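Local atomic coordinates of acinetobacter secreted protease CpaA (Acinetobacter nosocomialis M2, PDB entry 6O38), a protein that is a secreted zinc metalloprotease that probably cleaves proteins outside the cell, exported by type II secretion with the help of its chaperone CpaB. Residues 82-85 and 90-93; 319-324 and 366-371; 349-352 and 358-361. All coordinates share one frame; numbering follows the deposited sequence.

Interaction 1 of 3, residues 82-85 and 90-93; sequences FIFN and KWIA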
loop_
_atom_site.group_PDB
_atom_site.type_symbol
_atom_site.label_atom_id
_atom_site.label_comp_id
_atom_site.label_asym_id
_atom_site.label_seq_id
_atom_site.Cartn_x
_atom_site.Cartn_y
_atom_site.Cartn_z
ATOM N N PHE A 82 -31.483 -3.675 -2.953
ATOM C CA PHE A 82 -31.139 -2.362 -3.477
ATOM C C PHE A 82 -32.337 -1.765 -4.200
ATOM O O PHE A 82 -33.098 -2.481 -4.858
ATOM C CB PHE A 82 -29.942 -2.436 -4.435
ATOM C CG PHE A 82 -28.668 -2.889 -3.783
ATOM C CD1 PHE A 82 -27.808 -1.974 -3.198
ATOM C CD2 PHE A 82 -28.326 -4.231 -3.760
ATOM C CE1 PHE A 82 -26.634 -2.388 -2.600
ATOM C CE2 PHE A 82 -27.153 -4.652 -3.163
ATOM C CZ PHE A 82 -26.306 -3.729 -2.583
ATOM N N ILE A 83 -32.500 -0.451 -4.071
ATOM C CA ILE A 83 -33.530 0.297 -4.781
ATOM C C ILE A 83 -32.848 1.449 -5.503
ATOM O O ILE A 83 -32.182 2.276 -4.868
ATOM C CB ILE A 83 -34.626 0.821 -3.837
ATOM C CG1 ILE A 83 -35.368 -0.343 -3.179
ATOM C CG2 ILE A 83 -35.598 1.714 -4.595
ATOM C CD1 ILE A 83 -36.502 0.087 -2.274
ATOM N N PHE A 84 -33.006 1.501 -6.823
ATOM C CA PHE A 84 -32.349 2.520 -7.625
ATOM C C PHE A 84 -32.890 3.907 -7.276
ATOM O O PHE A 84 -33.889 4.061 -6.565
ATOM C CB PHE A 84 -32.533 2.225 -9.114
ATOM C CG PHE A 84 -31.560 2.948 -10.005
ATOM C CD1 PHE A 84 -30.228 2.570 -10.047
ATOM C CD2 PHE A 84 -31.978 3.996 -10.808
ATOM C CE1 PHE A 84 -29.331 3.230 -10.866
ATOM C CE2 PHE A 84 -31.087 4.658 -11.630
ATOM C CZ PHE A 84 -29.761 4.275 -11.659
ATOM N N ASN A 85 -32.206 4.931 -7.781
ATOM C CA ASN A 85 -32.599 6.316 -7.536
ATOM C C ASN A 85 -32.097 7.158 -8.701
ATOM O O ASN A 85 -30.886 7.343 -8.852
ATOM C CB ASN A 85 -32.036 6.820 -6.210
ATOM C CG ASN A 85 -32.496 8.225 -5.878
ATOM O OD1 ASN A 85 -31.915 9.206 -6.343
ATOM N ND2 ASN A 85 -33.541 8.329 -5.066
ATOM N N LYS A 90 -27.782 6.125 -8.491
ATOM C CA LYS A 90 -27.122 5.084 -7.717
ATOM C C LYS A 90 -28.165 4.137 -7.143
ATOM O O LYS A 90 -29.334 4.494 -6.976
ATOM C CB LYS A 90 -26.269 5.674 -6.583
ATOM C CG LYS A 90 -25.006 6.384 -7.047
ATOM C CD LYS A 90 -24.292 7.066 -5.890
ATOM C CE LYS A 90 -25.137 8.183 -5.297
ATOM N NZ LYS A 90 -24.385 8.974 -4.284
ATOM N N TRP A 91 -27.725 2.916 -6.843
ATOM C CA TRP A 91 -28.561 1.931 -6.170
ATOM C C TRP A 91 -28.460 2.142 -4.663
ATOM O O TRP A 91 -27.382 1.980 -4.081
ATOM C CB TRP A 91 -28.138 0.510 -6.540
ATOM C CG TRP A 91 -28.497 0.102 -7.938
ATOM C CD1 TRP A 91 -27.716 0.212 -9.052
ATOM C CD2 TRP A 91 -29.727 -0.493 -8.370
ATOM N NE1 TRP A 91 -28.384 -0.273 -10.150
ATOM C CE2 TRP A 91 -29.621 -0.712 -9.758
ATOM C CE3 TRP A 91 -30.908 -0.860 -7.717
ATOM C CZ2 TRP A 91 -30.652 -1.279 -10.505
ATOM C CZ3 TRP A 91 -31.930 -1.424 -8.461
ATOM C CH2 TRP A 91 -31.796 -1.626 -9.840
ATOM N N ILE A 92 -29.576 2.500 -4.038
ATOM C CA ILE A 92 -29.619 2.737 -2.599
ATOM C C ILE A 92 -29.841 1.409 -1.888
ATOM O O ILE A 92 -30.781 0.671 -2.208
ATOM C CB ILE A 92 -30.721 3.748 -2.240
ATOM C CG1 ILE A 92 -30.487 5.071 -2.971
ATOM C CG2 ILE A 92 -30.769 3.969 -0.735
ATOM C CD1 ILE A 92 -31.508 6.138 -2.642
ATOM N N ALA A 93 -28.977 1.105 -0.924
ATOM C CA ALA A 93 -29.056 -0.160 -0.206
ATOM C C ALA A 93 -30.112 -0.097 0.890
ATOM O O ALA A 93 -30.287 0.932 1.550
ATOM C CB ALA A 93 -27.698 -0.515 0.397
#
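A beta hairpin of the first StcE-like beta-sandwich domain brings Phe84 against Trp91 and Ile83 beside Ile92; the axes of the two short segments approach to 4.2 Å, antiparallel with a marked twist (141°). Ile83 and Ile92 form the hydrogen-bonded pair, Ile83 N bonding to Ile92 O at 2.8 Å and Ile92 N to Ile83 O at 2.7 Å.

Phe82, Phe84, Trp91 and Ala93 share the other face. With CG of Phe84 swung anti to its own N (chi1 -162°), the phenyl ring presents its edge to the indole in a T-shaped pair, planes at 68°. Its CD1 meets Trp91 CE2 at 3.4 Å, while Phe84 CB stands over the six-membered ring, 3.7 Å from its centroid, as a CH-pi contact. Phe82, Phe84 and Trp91 are buried, and the indole is broad enough to take the Phe84 edge over its five-membered ring and the methylene over its six-membered one. Phe82 CE1 rests 3.7 Å from the methyl CB of Ala93. On the partly exposed face, Ile92 CD1 lies 3.7 Å from Asn85 CB; the amide oxygen of Asn85 turns back to Gln88 N in the hairpin loop.

Strand 47-52 continues the pairing beyond strand 79-85, with Phe82 bonded to Ile48, and strand 116-121 pairs with strand 90-98; Trp91 NE1 is hydrogen-bonded to Pro39 O.

Interaction 2 of 3, residues 319-324 and 366-371; sequences LQLPAQ and QGWTVD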
loop_
_atom_site.group_PDB
_atom_site.type_symbol
_atom_site.label_atom_id
_atom_site.label_comp_id
_atom_site.label_asym_id
_atom_site.label_seq_id
_atom_site.Cartn_x
_atom_site.Cartn_y
_atom_site.Cartn_z
ATOM N N LEU A 319 25.579 18.766 -7.426
ATOM C CA LEU A 319 24.313 19.157 -6.822
ATOM C C LEU A 319 24.572 19.672 -5.417
ATOM O O LEU A 319 25.312 19.049 -4.648
ATOM C CB LEU A 319 23.319 17.990 -6.778
ATOM C CG LEU A 319 22.724 17.526 -8.107
ATOM C CD1 LEU A 319 21.731 16.399 -7.877
ATOM C CD2 LEU A 319 22.060 18.690 -8.824
ATOM N N GLN A 320 23.959 20.803 -5.086
ATOM C CA GLN A 320 24.048 21.391 -3.758
ATOM C C GLN A 320 22.752 21.095 -3.015
ATOM O O GLN A 320 21.668 21.458 -3.483
ATOM C CB GLN A 320 24.287 22.899 -3.847
ATOM C CG GLN A 320 24.523 23.589 -2.512
ATOM C CD GLN A 320 25.943 23.417 -2.003
ATOM O OE1 GLN A 320 26.796 22.851 -2.687
ATOM N NE2 GLN A 320 26.204 23.911 -0.798
ATOM N N LEU A 321 22.866 20.426 -1.869
ATOM C CA LEU A 321 21.694 20.136 -1.059
ATOM C C LEU A 321 21.045 21.444 -0.606
ATOM O O LEU A 321 21.719 22.477 -0.519
ATOM C CB LEU A 321 22.084 19.277 0.142
ATOM C CG LEU A 321 22.459 17.834 -0.211
ATOM C CD1 LEU A 321 22.847 17.043 1.028
ATOM C CD2 LEU A 321 21.316 17.149 -0.948
ATOM N N PRO A 322 19.738 21.435 -0.333
ATOM C CA PRO A 322 19.025 22.691 -0.062
ATOM C C PRO A 322 19.693 23.512 1.033
ATOM O O PRO A 322 20.091 22.992 2.076
ATOM C CB PRO A 322 17.632 22.219 0.362
ATOM C CG PRO A 322 17.460 20.916 -0.334
ATOM C CD PRO A 322 18.821 20.281 -0.368
ATOM N N ALA A 323 19.808 24.818 0.780
ATOM C CA ALA A 323 20.482 25.700 1.726
ATOM C C ALA A 323 19.641 25.945 2.969
ATOM O O ALA A 323 20.193 26.111 4.063
ATOM C CB ALA A 323 20.826 27.028 1.053
ATOM N N GLN A 324 18.319 25.970 2.831
ATOM C CA GLN A 324 17.422 26.204 3.953
ATOM C C GLN A 324 16.509 25.000 4.120
ATOM O O GLN A 324 15.852 24.572 3.165
ATOM C CB GLN A 324 16.602 27.481 3.750
ATOM C CG GLN A 324 17.383 28.738 4.096
ATOM C CD GLN A 324 16.755 30.000 3.541
ATOM O OE1 GLN A 324 15.538 30.081 3.372
ATOM N NE2 GLN A 324 17.592 30.976 3.207
ATOM N N GLN A 366 23.073 20.431 12.726
ATOM C CA GLN A 366 24.397 20.790 12.233
ATOM C C GLN A 366 24.549 20.516 10.738
ATOM O O GLN A 366 25.658 20.266 10.256
ATOM C CB GLN A 366 25.475 20.063 13.035
ATOM C CG GLN A 366 25.659 20.625 14.438
ATOM C CD GLN A 366 26.201 19.607 15.420
ATOM O OE1 GLN A 366 26.104 18.400 15.201
ATOM N NE2 GLN A 366 26.776 20.092 16.515
ATOM N N GLY A 367 23.450 20.557 9.999
ATOM C CA GLY A 367 23.479 20.481 8.552
ATOM C C GLY A 367 23.020 19.131 8.028
ATOM O O GLY A 367 22.513 18.276 8.760
ATOM N N TRP A 368 23.211 18.954 6.723
ATOM C CA TRP A 368 22.790 17.732 6.054
ATOM C C TRP A 368 23.670 16.557 6.464
ATOM O O TRP A 368 24.853 16.712 6.778
ATOM C CB TRP A 368 22.825 17.916 4.537
ATOM C CG TRP A 368 21.700 18.760 4.027
ATOM C CD1 TRP A 368 21.768 20.056 3.612
ATOM C CD2 TRP A 368 20.330 18.365 3.890
ATOM N NE1 TRP A 368 20.525 20.494 3.220
ATOM C CE2 TRP A 368 19.626 19.473 3.381
ATOM C CE3 TRP A 368 19.633 17.181 4.147
ATOM C CZ2 TRP A 368 18.257 19.432 3.123
ATOM C CZ3 TRP A 368 18.275 17.142 3.890
ATOM C CH2 TRP A 368 17.602 18.261 3.384
ATOM N N THR A 369 23.076 15.366 6.448
ATOM C CA THR A 369 23.693 14.177 7.013
ATOM C C THR A 369 23.329 12.961 6.171
ATOM O O THR A 369 22.198 12.848 5.689
ATOM C CB THR A 369 23.250 13.991 8.477
ATOM O OG1 THR A 369 24.145 14.702 9.341
ATOM C CG2 THR A 369 23.214 12.525 8.879
ATOM N N VAL A 370 24.302 12.065 5.984
ATOM C CA VAL A 370 24.055 10.823 5.260
ATOM C C VAL A 370 23.012 10.002 6.005
ATOM O O VAL A 370 23.104 9.808 7.224
ATOM C CB VAL A 370 25.368 10.043 5.085
ATOM C CG1 VAL A 370 25.088 8.589 4.740
ATOM C CG2 VAL A 370 26.233 10.695 4.017
ATOM N N ASP A 371 22.011 9.510 5.271
ATOM C CA ASP A 371 20.914 8.764 5.876
ATOM C C ASP A 371 20.703 7.396 5.233
ATOM O O ASP A 371 19.690 6.744 5.514
ATOM C CB ASP A 371 19.616 9.583 5.811
ATOM C CG ASP A 371 18.560 9.089 6.788
ATOM O OD1 ASP A 371 18.877 8.935 7.986
ATOM O OD2 ASP A 371 17.411 8.854 6.354
#
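Trp368 lays its indole against Leu321 and Pro322, the two residues that follow strand 318-320, and each meets a different part of the ring system. The contact lies inside an StcE-type beta-sandwich domain: strand 318-320 belongs to a small sheet and strand 367-381 to the other layer, so the indole sits between the two. Leu321 comes over one face: its CB stands 3.7 Å from the centroid of the five-membered ring, 18° off the normal, a CH-pi contact displaced toward the rim. The same side chain runs on obliquely, so that Leu321 CD1 comes 3.6 Å from Trp368 CB, where the indole leaves the backbone. The Pro322 side chain crosses that of Trp368 at about a right angle and sets CD 3.6 Å from Trp368 CZ2, on the benzo side.

At the indole edge Trp368 NE1 donates to Pro322 O over 2.8 Å, with an N-H...O angle of 172°. The oxygen lies almost in the indole plane, and the donor sits in the carbonyl plane on a lone pair. Placing CG anti to the carbonyl carbon (chi1 -74°) carries the indole across to the loop. Val331 of strand 330-335 touches all three side chains, and Tyr363 packs edge-to-face with Trp368.

Tryptophan suits this buried place because it combines a broad apolar face for leucine with one N-H at its edge. The straight bond satisfies that N-H with a loop carbonyl and, together with Leu321 over the face, helps to fix the rotation of the indole.

Interaction 3 of 3, residues 349-352 and 358-361; sequences LSTA and NRRF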
loop_
_atom_site.group_PDB
_atom_site.type_symbol
_atom_site.label_atom_id
_atom_site.label_comp_id
_atom_site.label_asym_id
_atom_site.label_seq_id
_atom_site.Cartn_x
_atom_site.Cartn_y
_atom_site.Cartn_z
ATOM N N LEU A 349 29.829 18.565 3.792
ATOM C CA LEU A 349 29.547 17.234 3.270
ATOM C C LEU A 349 29.804 17.197 1.770
ATOM O O LEU A 349 29.305 18.043 1.021
ATOM C CB LEU A 349 28.103 16.839 3.578
ATOM C CG LEU A 349 27.606 15.509 3.005
ATOM C CD1 LEU A 349 28.432 14.347 3.536
ATOM C CD2 LEU A 349 26.131 15.308 3.322
ATOM N N SER A 350 30.588 16.217 1.334
ATOM C CA SER A 350 30.996 16.122 -0.063
ATOM C C SER A 350 31.100 14.652 -0.428
ATOM O O SER A 350 31.920 13.925 0.141
ATOM C CB SER A 350 32.329 16.837 -0.299
ATOM O OG SER A 350 32.867 16.515 -1.570
ATOM N N THR A 351 30.267 14.221 -1.370
ATOM C CA THR A 351 30.189 12.824 -1.763
ATOM C C THR A 351 29.683 12.751 -3.198
ATOM O O THR A 351 29.432 13.775 -3.840
ATOM C CB THR A 351 29.293 12.048 -0.793
ATOM O OG1 THR A 351 29.148 10.692 -1.237
ATOM C CG2 THR A 351 27.931 12.720 -0.684
ATOM N N ALA A 352 29.540 11.529 -3.705
ATOM C CA ALA A 352 29.107 11.307 -5.077
ATOM C C ALA A 352 28.032 10.231 -5.125
ATOM O O ALA A 352 27.997 9.326 -4.285
ATOM C CB ALA A 352 30.284 10.902 -5.976
ATOM N N ASN A 358 20.671 4.741 -5.180
ATOM C CA ASN A 358 19.716 5.550 -4.436
ATOM C C ASN A 358 20.410 6.101 -3.200
ATOM O O ASN A 358 21.093 5.358 -2.485
ATOM C CB ASN A 358 18.488 4.729 -4.034
ATOM C CG ASN A 358 17.582 4.414 -5.207
ATOM O OD1 ASN A 358 16.560 5.069 -5.407
ATOM N ND2 ASN A 358 17.951 3.404 -5.986
ATOM N N ARG A 359 20.246 7.398 -2.953
ATOM C CA ARG A 359 20.921 8.039 -1.834
ATOM C C ARG A 359 19.957 8.971 -1.123
ATOM O O ARG A 359 19.306 9.802 -1.764
ATOM C CB ARG A 359 22.154 8.824 -2.297
ATOM C CG ARG A 359 23.266 7.955 -2.848
ATOM C CD ARG A 359 24.148 7.436 -1.731
ATOM N NE ARG A 359 24.874 8.505 -1.056
ATOM C CZ ARG A 359 26.107 8.882 -1.368
ATOM N NH1 ARG A 359 26.762 8.280 -2.351
ATOM N NH2 ARG A 359 26.686 9.860 -0.692
ATOM N N ARG A 360 19.866 8.830 0.196
ATOM C CA ARG A 360 18.998 9.660 1.018
ATOM C C ARG A 360 19.836 10.459 2.004
ATOM O O ARG A 360 20.799 9.942 2.581
ATOM C CB ARG A 360 17.955 8.823 1.773
ATOM C CG ARG A 360 16.986 9.662 2.602
ATOM C CD ARG A 360 15.805 8.852 3.117
ATOM N NE ARG A 360 16.179 7.960 4.209
ATOM C CZ ARG A 360 16.336 6.647 4.078
ATOM N NH1 ARG A 360 16.148 6.070 2.898
ATOM N NH2 ARG A 360 16.679 5.911 5.126
ATOM N N PHE A 361 19.468 11.724 2.184
ATOM C CA PHE A 361 20.113 12.607 3.142
ATOM C C PHE A 361 19.047 13.212 4.042
ATOM O O PHE A 361 17.915 13.454 3.612
ATOM C CB PHE A 361 20.911 13.716 2.440
ATOM C CG PHE A 361 21.925 13.204 1.454
ATOM C CD1 PHE A 361 21.575 12.972 0.132
ATOM C CD2 PHE A 361 23.229 12.954 1.848
ATOM C CE1 PHE A 361 22.507 12.501 -0.776
ATOM C CE2 PHE A 361 24.165 12.483 0.945
ATOM C CZ PHE A 361 23.803 12.257 -0.368
#
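Strands 350-352 and 358-361 run nearly antiparallel, at 158°, but the axes of these short segments stay 10.5 Å apart, because strand 350-353 belongs to the small sheet with 318-320 and 341-344 while strand 358-364 lies in the facing layer of the beta sandwich. Side chains must therefore bridge the space. Arg359 does so with a chain bent at chi2 and chi3 that carries the guanidinium toward Thr351, the two side chains coming from opposite directions. Arg359 NH2 donates to Thr351 OG1 at 2.7 Å, almost straight at 176° and with the oxygen in the guanidinium plane. Thr351 has OG1 anti to its backbone N (chi1 176°), which turns the hydroxyl to this edge. Glu357 gives Arg359 NH1 a weak, long ion pair.

Deeper in, the Phe361 ring receives apolar groups: Leu349 CD2 lies 4.0 Å from Phe361 CD2, and Thr351 CG2 is 4.1 Å from Phe361 CE2. Threonine suits the boundary, its hydroxyl on the arginine and its methyl close to both the guanidinium and the ring.

The chemistry is thus divided by depth. Arginine reaches across with a kinked chain to one threonine hydroxyl, while phenylalanine and leucine supply the apolar contact beneath.

Interactions 2 and 3 belong to one StcE-like beta-sandwich domain, interaction 3 nested inside the loop closed by interaction 2, with centres about 9 Å apart. They meet where Asp371 OD2 forms a salt bridge with Arg360 NE at 2.6 Å and where Phe361 packs on Trp368; strands 358-364 and 367-381 are neighbours. Interaction 1 lies in another such domain, its centre about 56 Å from either. It is partly buried and joins adjacent strands by backbone bonds, whereas the other two rely on side chains between strands or loops that do not pair directly. Interaction 2 is buried and built on one indole; interaction 3, at the surface, uses a charged guanidinium.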